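Local coordinates for protein succinate-semialdehyde dehydrogenase (NAD(P)(+)) (PDB 3RH9) that belongs to the aldehyde dehydrogenase family and probably oxidises succinate semialdehyde to succinate with NAD+ or NADP+ as electron acceptor, at residues A[7-12]-A[189-194]; A[14-19]-A[206-211]; A[49-54]-A[219-224]. All blocks are in the same frame, centred on the assembly; numbering follows the deposited sequence.

Interaction 1 (A[7-12]-A[189-194]); sequences PLLENL and TMIAFF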
ATOM      1  N   PRO A   7     -30.547 -12.083 -23.266  1.00 22.39           N
ATOM      2  CA  PRO A   7     -29.708 -11.538 -24.333  1.00 24.41           C
ATOM      3  C   PRO A   7     -28.318 -11.133 -23.819  1.00 26.16           C
ATOM      4  O   PRO A   7     -27.333 -11.278 -24.552  1.00 28.15           O
ATOM      5  CB  PRO A   7     -30.502 -10.312 -24.805  1.00 23.16           C
ATOM      6  CG  PRO A   7     -31.522 -10.064 -23.707  1.00 23.21           C
ATOM      7  CD  PRO A   7     -31.854 -11.415 -23.202  1.00 21.82           C
ATOM      8  N   LEU A   8     -28.233 -10.650 -22.581  1.00 22.95           N
ATOM      9  CA  LEU A   8     -26.944 -10.302 -21.996  1.00 23.54           C
ATOM     10  C   LEU A   8     -26.073 -11.530 -21.720  1.00 24.64           C
ATOM     11  O   LEU A   8     -24.885 -11.393 -21.405  1.00 25.18           O
ATOM     12  CB  LEU A   8     -27.131  -9.515 -20.698  1.00 22.22           C
ATOM     13  CG  LEU A   8     -27.870  -8.186 -20.791  1.00 21.58           C
ATOM     14  CD1 LEU A   8     -27.818  -7.463 -19.448  1.00 21.69           C
ATOM     15  CD2 LEU A   8     -27.299  -7.317 -21.890  1.00 19.64           C
ATOM     16  N   LEU A   9     -26.659 -12.722 -21.835  1.00 22.92           N
ATOM     17  CA  LEU A   9     -25.939 -13.961 -21.545  1.00 22.52           C
ATOM     18  C   LEU A   9     -25.849 -14.906 -22.732  1.00 22.76           C
ATOM     19  O   LEU A   9     -25.761 -16.109 -22.545  1.00 21.69           O
ATOM     20  CB  LEU A   9     -26.582 -14.691 -20.368  1.00 22.87           C
ATOM     21  CG  LEU A   9     -26.462 -13.961 -19.029  1.00 23.29           C
ATOM     22  CD1 LEU A   9     -27.316 -14.591 -17.942  1.00 20.12           C
ATOM     23  CD2 LEU A   9     -25.013 -13.940 -18.623  1.00 22.73           C
ATOM     24  N   GLU A  10     -25.865 -14.360 -23.945  1.00 25.35           N
ATOM     25  CA  GLU A  10     -25.719 -15.165 -25.169  1.00 26.60           C
ATOM     26  C   GLU A  10     -24.319 -15.736 -25.318  1.00 25.10           C
ATOM     27  O   GLU A  10     -24.073 -16.615 -26.140  1.00 21.64           O
ATOM     28  CB  GLU A  10     -26.027 -14.329 -26.403  1.00 29.13           C
ATOM     29  CG  GLU A  10     -27.499 -14.227 -26.757  1.00 33.58           C
ATOM     30  CD  GLU A  10     -27.738 -13.198 -27.845  1.00 39.52           C
ATOM     31  OE1 GLU A  10     -27.441 -12.003 -27.610  1.00 37.41           O
ATOM     32  OE2 GLU A  10     -28.212 -13.588 -28.937  1.00 48.51           O
ATOM     33  N   ASN A  11     -23.396 -15.211 -24.525  1.00 25.75           N
ATOM     34  CA  ASN A  11     -22.051 -15.746 -24.491  1.00 23.33           C
ATOM     35  C   ASN A  11     -21.698 -16.138 -23.082  1.00 23.65           C
ATOM     36  O   ASN A  11     -21.439 -15.289 -22.232  1.00 23.85           O
ATOM     37  CB  ASN A  11     -21.069 -14.736 -25.040  1.00 22.57           C
ATOM     38  CG  ASN A  11     -21.266 -14.503 -26.513  1.00 23.66           C
ATOM     39  OD1 ASN A  11     -20.899 -15.345 -27.340  1.00 24.35           O
ATOM     40  ND2 ASN A  11     -21.858 -13.361 -26.857  1.00 23.02           N
ATOM     41  N   LEU A  12     -21.723 -17.440 -22.837  1.00 24.08           N
ATOM     42  CA  LEU A  12     -21.476 -17.976 -21.516  1.00 22.94           C
ATOM     43  C   LEU A  12     -20.075 -18.563 -21.545  1.00 21.50           C
ATOM     44  O   LEU A  12     -19.888 -19.766 -21.652  1.00 23.23           O
ATOM     45  CB  LEU A  12     -22.526 -19.038 -21.179  1.00 20.10           C
ATOM     46  CG  LEU A  12     -23.102 -18.985 -19.766  1.00 22.26           C
ATOM     47  CD1 LEU A  12     -22.023 -19.336 -18.749  1.00 25.85           C
ATOM     48  CD2 LEU A  12     -23.711 -17.620 -19.445  1.00 20.26           C
ATOM     49  N   THR A 189     -23.522 -12.168 -13.455  1.00 19.01           N
ATOM     50  CA  THR A 189     -23.663 -10.731 -13.449  1.00 18.78           C
ATOM     51  C   THR A 189     -22.447 -10.221 -14.188  1.00 19.16           C
ATOM     52  O   THR A 189     -22.523  -9.258 -14.943  1.00 17.83           O
ATOM     53  CB  THR A 189     -23.748 -10.166 -12.023  1.00 17.82           C
ATOM     54  OG1 THR A 189     -24.982 -10.580 -11.441  1.00 21.27           O
ATOM     55  CG2 THR A 189     -23.734  -8.661 -12.032  1.00 17.96           C
HETATM   56  N   MSE A 190     -21.325 -10.903 -13.981  1.00 19.17           N
HETATM   57  CA  MSE A 190     -20.078 -10.499 -14.600  1.00 19.63           C
HETATM   58  C   MSE A 190     -20.177 -10.679 -16.110  1.00 20.11           C
HETATM   59  O   MSE A 190     -19.794  -9.798 -16.892  1.00 18.81           O
HETATM   60  CB  MSE A 190     -18.899 -11.296 -14.035  1.00 19.03           C
HETATM   61  CG  MSE A 190     -17.558 -10.635 -14.318  1.00 20.09           C
HETATM   62 SE   MSE A 190     -17.547  -8.826 -13.552  1.00 39.18          SE
HETATM   63  CE  MSE A 190     -16.416  -7.945 -14.831  1.00 24.26           C
ATOM     64  N   ILE A 191     -20.696 -11.827 -16.518  1.00 18.96           N
ATOM     65  CA  ILE A 191     -20.857 -12.078 -17.931  1.00 21.05           C
ATOM     66  C   ILE A 191     -21.741 -10.998 -18.559  1.00 20.83           C
ATOM     67  O   ILE A 191     -21.413 -10.457 -19.615  1.00 20.52           O
ATOM     68  CB  ILE A 191     -21.379 -13.499 -18.200  1.00 20.07           C
ATOM     69  CG1 ILE A 191     -20.323 -14.512 -17.768  1.00 19.58           C
ATOM     70  CG2 ILE A 191     -21.670 -13.679 -19.672  1.00 20.27           C
ATOM     71  CD1 ILE A 191     -20.756 -15.925 -17.903  1.00 20.81           C
ATOM     72  N   ALA A 192     -22.836 -10.661 -17.882  1.00 20.03           N
ATOM     73  CA  ALA A 192     -23.760  -9.635 -18.364  1.00 20.22           C
ATOM     74  C   ALA A 192     -23.069  -8.288 -18.535  1.00 20.24           C
ATOM     75  O   ALA A 192     -23.231  -7.612 -19.555  1.00 21.88           O
ATOM     76  CB  ALA A 192     -24.945  -9.504 -17.425  1.00 20.28           C
ATOM     77  N   PHE A 193     -22.297  -7.908 -17.526  1.00 19.96           N
ATOM     78  CA  PHE A 193     -21.464  -6.715 -17.578  1.00 19.63           C
ATOM     79  C   PHE A 193     -20.524  -6.725 -18.803  1.00 21.61           C
ATOM     80  O   PHE A 193     -20.439  -5.734 -19.539  1.00 21.94           O
ATOM     81  CB  PHE A 193     -20.668  -6.588 -16.281  1.00 18.41           C
ATOM     82  CG  PHE A 193     -19.967  -5.285 -16.134  1.00 18.81           C
ATOM     83  CD1 PHE A 193     -20.556  -4.117 -16.580  1.00 19.60           C
ATOM     84  CD2 PHE A 193     -18.719  -5.220 -15.540  1.00 19.45           C
ATOM     85  CE1 PHE A 193     -19.902  -2.897 -16.440  1.00 21.57           C
ATOM     86  CE2 PHE A 193     -18.060  -4.008 -15.390  1.00 19.20           C
ATOM     87  CZ  PHE A 193     -18.646  -2.844 -15.836  1.00 18.92           C
ATOM     88  N   PHE A 194     -19.828  -7.837 -19.029  1.00 19.89           N
ATOM     89  CA  PHE A 194     -18.932  -7.915 -20.169  1.00 19.63           C
ATOM     90  C   PHE A 194     -19.703  -7.860 -21.465  1.00 21.67           C
ATOM     91  O   PHE A 194     -19.257  -7.244 -22.425  1.00 22.25           O
ATOM     92  CB  PHE A 194     -18.032  -9.146 -20.107  1.00 18.09           C
ATOM     93  CG  PHE A 194     -16.718  -8.876 -19.459  1.00 18.02           C
ATOM     94  CD1 PHE A 194     -15.610  -8.581 -20.220  1.00 18.15           C
ATOM     95  CD2 PHE A 194     -16.598  -8.863 -18.090  1.00 18.78           C
ATOM     96  CE1 PHE A 194     -14.390  -8.316 -19.631  1.00 17.34           C
ATOM     97  CE2 PHE A 194     -15.375  -8.597 -17.497  1.00 18.20           C
ATOM     98  CZ  PHE A 194     -14.272  -8.318 -18.271  1.00 17.43           C
TER
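Ile191 on helix 188-197 meets the N-terminal segment 7-12 through both of its branches, a compact example of how an irregular arm can be packed on a helix by apolar contacts. Its CG1 lies beside the backbone N (chi1 -66°), which leaves the CG2 methyl beside the carbonyl carbon and sends the two branches to different partners. CG2 packs against CD2 of Leu9 at 3.5 Å, and the carbonyl O of Asn11 also lies over this methyl. The longer branch ends at CD1, which faces the fork of Leu12, 3.7 Å from both its CD1 and its CD2. Both leucines run roughly perpendicular to the isoleucine, so methyl ends meet rather than whole chains lying alongside.

The other part of the contact is looser. Leu8 approaches Ala192 mainly with its CB, 3.9 Å from Ala192 CB, and its CD1 only brushes the same methyl. Leu8, Asn11 and Leu12 are partly exposed and form the outer side, whereas Leu9, Ile191 and Ala192 are buried.

Around this apolar seam, helix 88-99 supplies a further wall: Leu8 touches Glu90 and Ile91, and Leu9 reaches Ile94. Ile191 also rests on Leu209 of strand 207-209, while Asn11 lies against Trp20 of strand 19-21.

Interaction 2 (A[14-19]-A[206-211]); sequences GYIGGR and MVNLVM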
ATOM      1  N   GLY A  14     -15.539 -17.077 -21.299  1.00 22.04           N
ATOM      2  CA  GLY A  14     -14.633 -16.005 -20.940  1.00 21.32           C
ATOM      3  C   GLY A  14     -14.581 -14.893 -21.962  1.00 20.24           C
ATOM      4  O   GLY A  14     -15.299 -14.897 -22.962  1.00 21.02           O
ATOM      5  N   TYR A  15     -13.723 -13.922 -21.704  1.00 18.34           N
ATOM      6  CA  TYR A  15     -13.587 -12.795 -22.602  1.00 19.34           C
ATOM      7  C   TYR A  15     -12.145 -12.373 -22.639  1.00 19.18           C
ATOM      8  O   TYR A  15     -11.664 -11.696 -21.732  1.00 19.34           O
ATOM      9  CB  TYR A  15     -14.441 -11.627 -22.133  1.00 20.14           C
ATOM     10  CG  TYR A  15     -14.566 -10.511 -23.146  1.00 19.75           C
ATOM     11  CD1 TYR A  15     -13.631  -9.480 -23.204  1.00 18.83           C
ATOM     12  CD2 TYR A  15     -15.622 -10.490 -24.040  1.00 20.66           C
ATOM     13  CE1 TYR A  15     -13.755  -8.456 -24.120  1.00 18.25           C
ATOM     14  CE2 TYR A  15     -15.755  -9.469 -24.970  1.00 22.73           C
ATOM     15  CZ  TYR A  15     -14.823  -8.455 -25.002  1.00 20.83           C
ATOM     16  OH  TYR A  15     -14.980  -7.448 -25.920  1.00 20.48           O
ATOM     17  N   ILE A  16     -11.454 -12.775 -23.696  1.00 19.63           N
ATOM     18  CA  ILE A  16     -10.040 -12.497 -23.822  1.00 18.40           C
ATOM     19  C   ILE A  16      -9.768 -11.743 -25.106  1.00 19.75           C
ATOM     20  O   ILE A  16     -10.127 -12.214 -26.196  1.00 19.78           O
ATOM     21  CB  ILE A  16      -9.250 -13.793 -23.843  1.00 18.27           C
ATOM     22  CG1 ILE A  16      -9.336 -14.469 -22.482  1.00 19.30           C
ATOM     23  CG2 ILE A  16      -7.826 -13.539 -24.253  1.00 17.19           C
ATOM     24  CD1 ILE A  16      -8.687 -15.849 -22.450  1.00 21.78           C
ATOM     25  N   GLY A  17      -9.138 -10.577 -24.968  1.00 18.07           N
ATOM     26  CA  GLY A  17      -8.642  -9.819 -26.103  1.00 17.49           C
ATOM     27  C   GLY A  17      -9.697  -9.437 -27.121  1.00 19.19           C
ATOM     28  O   GLY A  17      -9.413  -9.326 -28.313  1.00 19.49           O
ATOM     29  N   GLY A  18     -10.922  -9.238 -26.646  1.00 20.07           N
ATOM     30  CA  GLY A  18     -12.005  -8.764 -27.487  1.00 19.05           C
ATOM     31  C   GLY A  18     -12.952  -9.891 -27.843  1.00 20.76           C
ATOM     32  O   GLY A  18     -14.071  -9.654 -28.285  1.00 20.18           O
ATOM     33  N   ARG A  19     -12.489 -11.123 -27.644  1.00 19.97           N
ATOM     34  CA  ARG A  19     -13.224 -12.294 -28.072  1.00 19.36           C
ATOM     35  C   ARG A  19     -13.863 -13.000 -26.899  1.00 21.02           C
ATOM     36  O   ARG A  19     -13.279 -13.083 -25.814  1.00 20.09           O
ATOM     37  CB  ARG A  19     -12.296 -13.290 -28.761  1.00 19.04           C
ATOM     38  CG  ARG A  19     -11.514 -12.733 -29.908  1.00 20.35           C
ATOM     39  CD  ARG A  19     -10.741 -13.837 -30.622  1.00 20.55           C
ATOM     40  NE  ARG A  19     -10.103 -13.284 -31.802  1.00 23.62           N
ATOM     41  CZ  ARG A  19      -9.021 -12.507 -31.764  1.00 25.61           C
ATOM     42  NH1 ARG A  19      -8.453 -12.216 -30.592  1.00 25.18           N
ATOM     43  NH2 ARG A  19      -8.506 -12.019 -32.893  1.00 21.91           N
HETATM   44  N   MSE A 206      -8.366  -4.338 -23.021  1.00 15.64           N
HETATM   45  CA  MSE A 206      -8.507  -3.464 -21.853  1.00 16.19           C
HETATM   46  C   MSE A 206      -9.239  -4.147 -20.703  1.00 17.55           C
HETATM   47  O   MSE A 206      -8.928  -3.919 -19.529  1.00 17.38           O
HETATM   48  CB  MSE A 206      -9.215  -2.167 -22.200  1.00 16.46           C
HETATM   49  CG  MSE A 206      -8.313  -1.137 -22.805  1.00 22.23           C
HETATM   50 SE   MSE A 206      -6.867  -0.473 -21.625  1.00 46.05          SE
HETATM   51  CE  MSE A 206      -7.913  -0.147 -20.000  1.00 18.36           C
ATOM     52  N   VAL A 207     -10.218  -4.978 -21.044  1.00 16.75           N
ATOM     53  CA  VAL A 207     -10.914  -5.776 -20.049  1.00 15.63           C
ATOM     54  C   VAL A 207     -10.909  -7.228 -20.496  1.00 15.78           C
ATOM     55  O   VAL A 207     -10.972  -7.514 -21.683  1.00 17.46           O
ATOM     56  CB  VAL A 207     -12.345  -5.302 -19.851  1.00 15.84           C
ATOM     57  CG1 VAL A 207     -12.360  -3.832 -19.500  1.00 16.87           C
ATOM     58  CG2 VAL A 207     -13.135  -5.538 -21.101  1.00 16.60           C
ATOM     59  N   ASN A 208     -10.792  -8.134 -19.533  1.00 16.85           N
ATOM     60  CA  ASN A 208     -10.727  -9.572 -19.782  1.00 17.12           C
ATOM     61  C   ASN A 208     -11.378 -10.323 -18.628  1.00 16.95           C
ATOM     62  O   ASN A 208     -11.216  -9.949 -17.468  1.00 16.56           O
ATOM     63  CB  ASN A 208      -9.285 -10.040 -19.943  1.00 14.96           C
ATOM     64  CG  ASN A 208      -8.513  -9.209 -20.938  1.00 15.59           C
ATOM     65  OD1 ASN A 208      -7.914  -8.191 -20.589  1.00 15.27           O
ATOM     66  ND2 ASN A 208      -8.507  -9.647 -22.183  1.00 16.24           N
ATOM     67  N   LEU A 209     -12.113 -11.380 -18.963  1.00 17.52           N
ATOM     68  CA  LEU A 209     -12.874 -12.145 -17.991  1.00 17.29           C
ATOM     69  C   LEU A 209     -12.390 -13.593 -17.921  1.00 17.37           C
ATOM     70  O   LEU A 209     -12.332 -14.286 -18.920  1.00 17.32           O
ATOM     71  CB  LEU A 209     -14.363 -12.074 -18.335  1.00 17.65           C
ATOM     72  CG  LEU A 209     -15.354 -12.902 -17.502  1.00 19.97           C
ATOM     73  CD1 LEU A 209     -15.115 -12.734 -15.999  1.00 18.05           C
ATOM     74  CD2 LEU A 209     -16.811 -12.556 -17.884  1.00 18.29           C
ATOM     75  N   VAL A 210     -12.022 -14.033 -16.728  1.00 18.01           N
ATOM     76  CA  VAL A 210     -11.656 -15.419 -16.509  1.00 18.81           C
ATOM     77  C   VAL A 210     -12.524 -15.995 -15.389  1.00 18.76           C
ATOM     78  O   VAL A 210     -12.900 -15.279 -14.467  1.00 17.11           O
ATOM     79  CB  VAL A 210     -10.190 -15.534 -16.154  1.00 17.45           C
ATOM     80  CG1 VAL A 210      -9.341 -15.164 -17.357  1.00 17.73           C
ATOM     81  CG2 VAL A 210      -9.879 -14.622 -15.000  1.00 16.81           C
HETATM   82  N   MSE A 211     -12.880 -17.273 -15.504  1.00 18.82           N
HETATM   83  CA  MSE A 211     -13.723 -17.922 -14.512  1.00 19.40           C
HETATM   84  C   MSE A 211     -13.340 -19.357 -14.352  1.00 19.87           C
HETATM   85  O   MSE A 211     -12.799 -19.966 -15.264  1.00 20.06           O
HETATM   86  CB  MSE A 211     -15.167 -17.878 -14.932  1.00 20.09           C
HETATM   87  CG  MSE A 211     -15.458 -16.672 -15.756  1.00 24.69           C
HETATM   88 SE   MSE A 211     -17.325 -16.486 -16.164  1.00 44.31          SE
HETATM   89  CE  MSE A 211     -17.684 -14.984 -14.992  1.00 23.68           C
TER
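Tyr15 and Leu209 form a single antiparallel bridge between strands 14-16 and 207-209, illustrating how a short strand can be docked on the edge of a larger sheet by one residue pair. The backbone bonds come first. Tyr15 N donates to Leu209 O at 3.1 Å, with an N-H...O angle of 167°. The return bond, from Leu209 N to Tyr15 O, is shorter at 2.8 Å. The same Tyr15 O receives a CA-H...O contact from Asn208 CA at 3.0 Å, so two neighbouring residues of one strand converge on this oxygen.

Side-chain contacts flank the bridge. Two are apolar: the CB atoms of Tyr15 and Leu209 lie 3.8 Å apart, and Tyr15 CE1 approaches Val207 CG2 more loosely. A third sets the aromatic ring against a polar atom. With CG anti to the backbone N (chi1 -169°), the Tyr15 ring swings along the partner strand until its edge meets the carbonyl O of Val207 in the ring plane, CD1 being 3.6 Å from that oxygen.

Past the bridge, a type I' turn from Ile16 to Arg19, with Gly17 and Gly18 at its centre, folds the chain back into strand 19-21; both glycines have positive phi, and Ile16 and Arg19 are joined by backbone bonds in both directions.

Outside the pair, the Tyr15 hydroxyl is hydrogen-bonded to Asp198, and Trp20 meets the ring edge-to-face. The contact thus combines backbone polarity with an aromatic side chain: reciprocal bonds satisfy the buried N and O atoms of Tyr15 and fix the local register, while bonding at the hydroxyl would restrict the ring's swing.

Interaction 3 (A[49-54]-A[219-224]); sequences EDVVAA and KVLCEH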
ATOM      1  N   GLU A  49      -3.762 -21.831 -19.184  1.00 23.72           N
ATOM      2  CA  GLU A  49      -3.494 -21.142 -20.458  1.00 23.53           C
ATOM      3  C   GLU A  49      -4.478 -20.024 -20.845  1.00 22.84           C
ATOM      4  O   GLU A  49      -4.075 -19.030 -21.451  1.00 21.37           O
ATOM      5  CB  GLU A  49      -3.350 -22.145 -21.611  1.00 23.46           C
ATOM      6  CG  GLU A  49      -4.110 -23.439 -21.420  1.00 27.82           C
ATOM      7  CD  GLU A  49      -3.442 -24.373 -20.401  1.00 32.78           C
ATOM      8  OE1 GLU A  49      -2.199 -24.264 -20.207  1.00 34.91           O
ATOM      9  OE2 GLU A  49      -4.160 -25.213 -19.793  1.00 33.45           O
ATOM     10  N   ASP A  50      -5.756 -20.186 -20.510  1.00 21.88           N
ATOM     11  CA  ASP A  50      -6.734 -19.124 -20.734  1.00 21.80           C
ATOM     12  C   ASP A  50      -6.420 -17.896 -19.888  1.00 22.57           C
ATOM     13  O   ASP A  50      -6.560 -16.748 -20.354  1.00 21.96           O
ATOM     14  CB  ASP A  50      -8.150 -19.588 -20.385  1.00 23.20           C
ATOM     15  CG  ASP A  50      -8.834 -20.317 -21.524  1.00 24.75           C
ATOM     16  OD1 ASP A  50      -8.176 -20.593 -22.547  1.00 25.44           O
ATOM     17  OD2 ASP A  50     -10.041 -20.615 -21.386  1.00 26.16           O
ATOM     18  N   VAL A  51      -6.033 -18.134 -18.634  1.00 20.14           N
ATOM     19  CA  VAL A  51      -5.719 -17.036 -17.728  1.00 19.09           C
ATOM     20  C   VAL A  51      -4.428 -16.338 -18.178  1.00 19.03           C
ATOM     21  O   VAL A  51      -4.319 -15.124 -18.086  1.00 17.52           O
ATOM     22  CB  VAL A  51      -5.626 -17.504 -16.257  1.00 18.56           C
ATOM     23  CG1 VAL A  51      -5.451 -16.333 -15.355  1.00 18.08           C
ATOM     24  CG2 VAL A  51      -6.877 -18.236 -15.859  1.00 18.32           C
ATOM     25  N   VAL A  52      -3.466 -17.107 -18.690  1.00 18.76           N
ATOM     26  CA  VAL A  52      -2.243 -16.542 -19.245  1.00 17.55           C
ATOM     27  C   VAL A  52      -2.516 -15.745 -20.529  1.00 19.80           C
ATOM     28  O   VAL A  52      -1.890 -14.705 -20.777  1.00 19.33           O
ATOM     29  CB  VAL A  52      -1.189 -17.628 -19.516  1.00 18.00           C
ATOM     30  CG1 VAL A  52       0.046 -17.024 -20.150  1.00 16.62           C
ATOM     31  CG2 VAL A  52      -0.822 -18.345 -18.228  1.00 18.65           C
ATOM     32  N   ALA A  53      -3.453 -16.226 -21.341  1.00 19.88           N
ATOM     33  CA  ALA A  53      -3.881 -15.488 -22.531  1.00 19.94           C
ATOM     34  C   ALA A  53      -4.494 -14.152 -22.134  1.00 18.58           C
ATOM     35  O   ALA A  53      -4.183 -13.112 -22.722  1.00 17.75           O
ATOM     36  CB  ALA A  53      -4.881 -16.300 -23.345  1.00 19.36           C
ATOM     37  N   ALA A  54      -5.383 -14.195 -21.145  1.00 18.06           N
ATOM     38  CA  ALA A  54      -5.988 -12.985 -20.597  1.00 17.19           C
ATOM     39  C   ALA A  54      -4.929 -11.925 -20.329  1.00 17.20           C
ATOM     40  O   ALA A  54      -5.101 -10.758 -20.697  1.00 15.83           O
ATOM     41  CB  ALA A  54      -6.741 -13.301 -19.315  1.00 16.93           C
ATOM     42  N   LYS A 219      -3.473 -18.608  -9.137  1.00 15.96           N
ATOM     43  CA  LYS A 219      -2.062 -18.924  -9.192  1.00 16.31           C
ATOM     44  C   LYS A 219      -1.342 -18.185 -10.320  1.00 18.80           C
ATOM     45  O   LYS A 219      -0.208 -17.750 -10.149  1.00 19.65           O
ATOM     46  CB  LYS A 219      -1.860 -20.431  -9.309  1.00 19.03           C
ATOM     47  CG  LYS A 219      -0.414 -20.846  -9.522  1.00 22.74           C
ATOM     48  CD  LYS A 219      -0.212 -22.322  -9.226  1.00 27.26           C
ATOM     49  CE  LYS A 219       1.159 -22.804  -9.686  1.00 30.39           C
ATOM     50  NZ  LYS A 219       1.315 -22.707 -11.163  1.00 31.07           N
ATOM     51  N   VAL A 220      -1.990 -18.051 -11.473  1.00 17.73           N
ATOM     52  CA  VAL A 220      -1.407 -17.333 -12.603  1.00 17.12           C
ATOM     53  C   VAL A 220      -1.229 -15.849 -12.286  1.00 16.64           C
ATOM     54  O   VAL A 220      -0.149 -15.278 -12.494  1.00 16.14           O
ATOM     55  CB  VAL A 220      -2.273 -17.507 -13.864  1.00 18.15           C
ATOM     56  CG1 VAL A 220      -1.766 -16.641 -15.016  1.00 15.81           C
ATOM     57  CG2 VAL A 220      -2.319 -18.970 -14.254  1.00 18.80           C
ATOM     58  N   LEU A 221      -2.293 -15.243 -11.758  1.00 17.18           N
ATOM     59  CA  LEU A 221      -2.311 -13.831 -11.340  1.00 15.77           C
ATOM     60  C   LEU A 221      -1.247 -13.459 -10.276  1.00 15.04           C
ATOM     61  O   LEU A 221      -0.699 -12.357 -10.307  1.00 13.69           O
ATOM     62  CB  LEU A 221      -3.732 -13.440 -10.882  1.00 15.10           C
ATOM     63  CG  LEU A 221      -4.688 -12.842 -11.930  1.00 14.81           C
ATOM     64  CD1 LEU A 221      -4.287 -13.208 -13.337  1.00 15.39           C
ATOM     65  CD2 LEU A 221      -6.154 -13.184 -11.684  1.00 13.37           C
ATOM     66  N   CYS A 222      -0.961 -14.372  -9.347  1.00 15.45           N
ATOM     67  CA  CYS A 222       0.113 -14.170  -8.366  1.00 14.86           C
ATOM     68  C   CYS A 222       1.505 -14.317  -8.971  1.00 15.12           C
ATOM     69  O   CYS A 222       2.414 -13.580  -8.622  1.00 13.88           O
ATOM     70  CB  CYS A 222      -0.012 -15.151  -7.197  1.00 13.50           C
ATOM     71  SG  CYS A 222      -1.412 -14.811  -6.113  1.00 16.33           S
ATOM     72  N   GLU A 223       1.670 -15.282  -9.869  1.00 16.81           N
ATOM     73  CA  GLU A 223       2.993 -15.649 -10.356  1.00 17.21           C
ATOM     74  C   GLU A 223       3.427 -14.804 -11.525  1.00 17.42           C
ATOM     75  O   GLU A 223       4.608 -14.634 -11.762  1.00 19.32           O
ATOM     76  CB  GLU A 223       3.023 -17.108 -10.781  1.00 18.33           C
ATOM     77  CG  GLU A 223       2.984 -18.073  -9.620  1.00 21.94           C
ATOM     78  CD  GLU A 223       3.047 -19.532 -10.070  1.00 28.66           C
ATOM     79  OE1 GLU A 223       3.189 -19.790 -11.291  1.00 27.02           O
ATOM     80  OE2 GLU A 223       2.952 -20.421  -9.195  1.00 32.20           O
ATOM     81  N   HIS A 224       2.474 -14.278 -12.272  1.00 17.34           N
ATOM     82  CA  HIS A 224       2.837 -13.631 -13.515  1.00 17.16           C
ATOM     83  C   HIS A 224       3.538 -12.303 -13.293  1.00 17.02           C
ATOM     84  O   HIS A 224       3.078 -11.490 -12.508  1.00 16.41           O
ATOM     85  CB  HIS A 224       1.628 -13.455 -14.442  1.00 16.91           C
ATOM     86  CG  HIS A 224       2.012 -13.343 -15.884  1.00 17.39           C
ATOM     87  ND1 HIS A 224       1.901 -14.392 -16.768  1.00 18.96           N
ATOM     88  CD2 HIS A 224       2.573 -12.325 -16.579  1.00 16.61           C
ATOM     89  CE1 HIS A 224       2.339 -14.015 -17.956  1.00 19.72           C
ATOM     90  NE2 HIS A 224       2.751 -12.765 -17.868  1.00 18.54           N
TER
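Val51 and Val220 both carry CG1 anti to the backbone N (chi1 -174° and 174°), which brings these two methyls together. The result is a small helix-helix packing contact in the Rossmann-like part of the aldehyde dehydrogenase fold, where helices 48-61 and 214-223 run beside each other. Their short segments cross at -43°, with axes 9.7 Å apart at closest approach, and the contact is mainly aliphatic.

The two valines slide past each other in opposite directions. CG1 of Val51 settles on Val220 at 3.7 Å from its CB and equally near its CG1, while Val51 CB faces the other methyl, CG2. Leu221 adds a flank, its CD1 coming up to the same Val51 CG1, which thus touches two successive residues of the partner helix. Val52 CG2 meets Val220 CG1 at 3.8 Å, the two side chains crossing at about a right angle.

One side of this seam is buried, through Val51, Val220 and Leu221; toward Val52 and His224 it becomes partly exposed. His224, the first residue to leave helical geometry, still has its backbone N bonded to Val220 O. Its ring is approached obliquely by Val52, with CG1 4.4 Å from CE1.

In the fold
From the N terminus, the chain makes the first half of interactions 1, 2 and 3 in turn, at 7-12, 14-19 and 49-54; their partners follow in the same order, at 189-194, 206-211 and 219-224. The three long loops they close therefore cross one another, none lying within another. Interaction 1 lays the N-terminal arm on helix 188-197, interaction 2 adds strand 14-16 beside edge strand 207-209, and interaction 3 joins helix 48-61 to helix 214-223. Interaction 2 touches both others: Phe194 packs on Tyr15 and Val207, while Ile16 and Val210 meet helix 48-61. Interactions 1 and 3 remain about 9 Å apart at their nearest atoms.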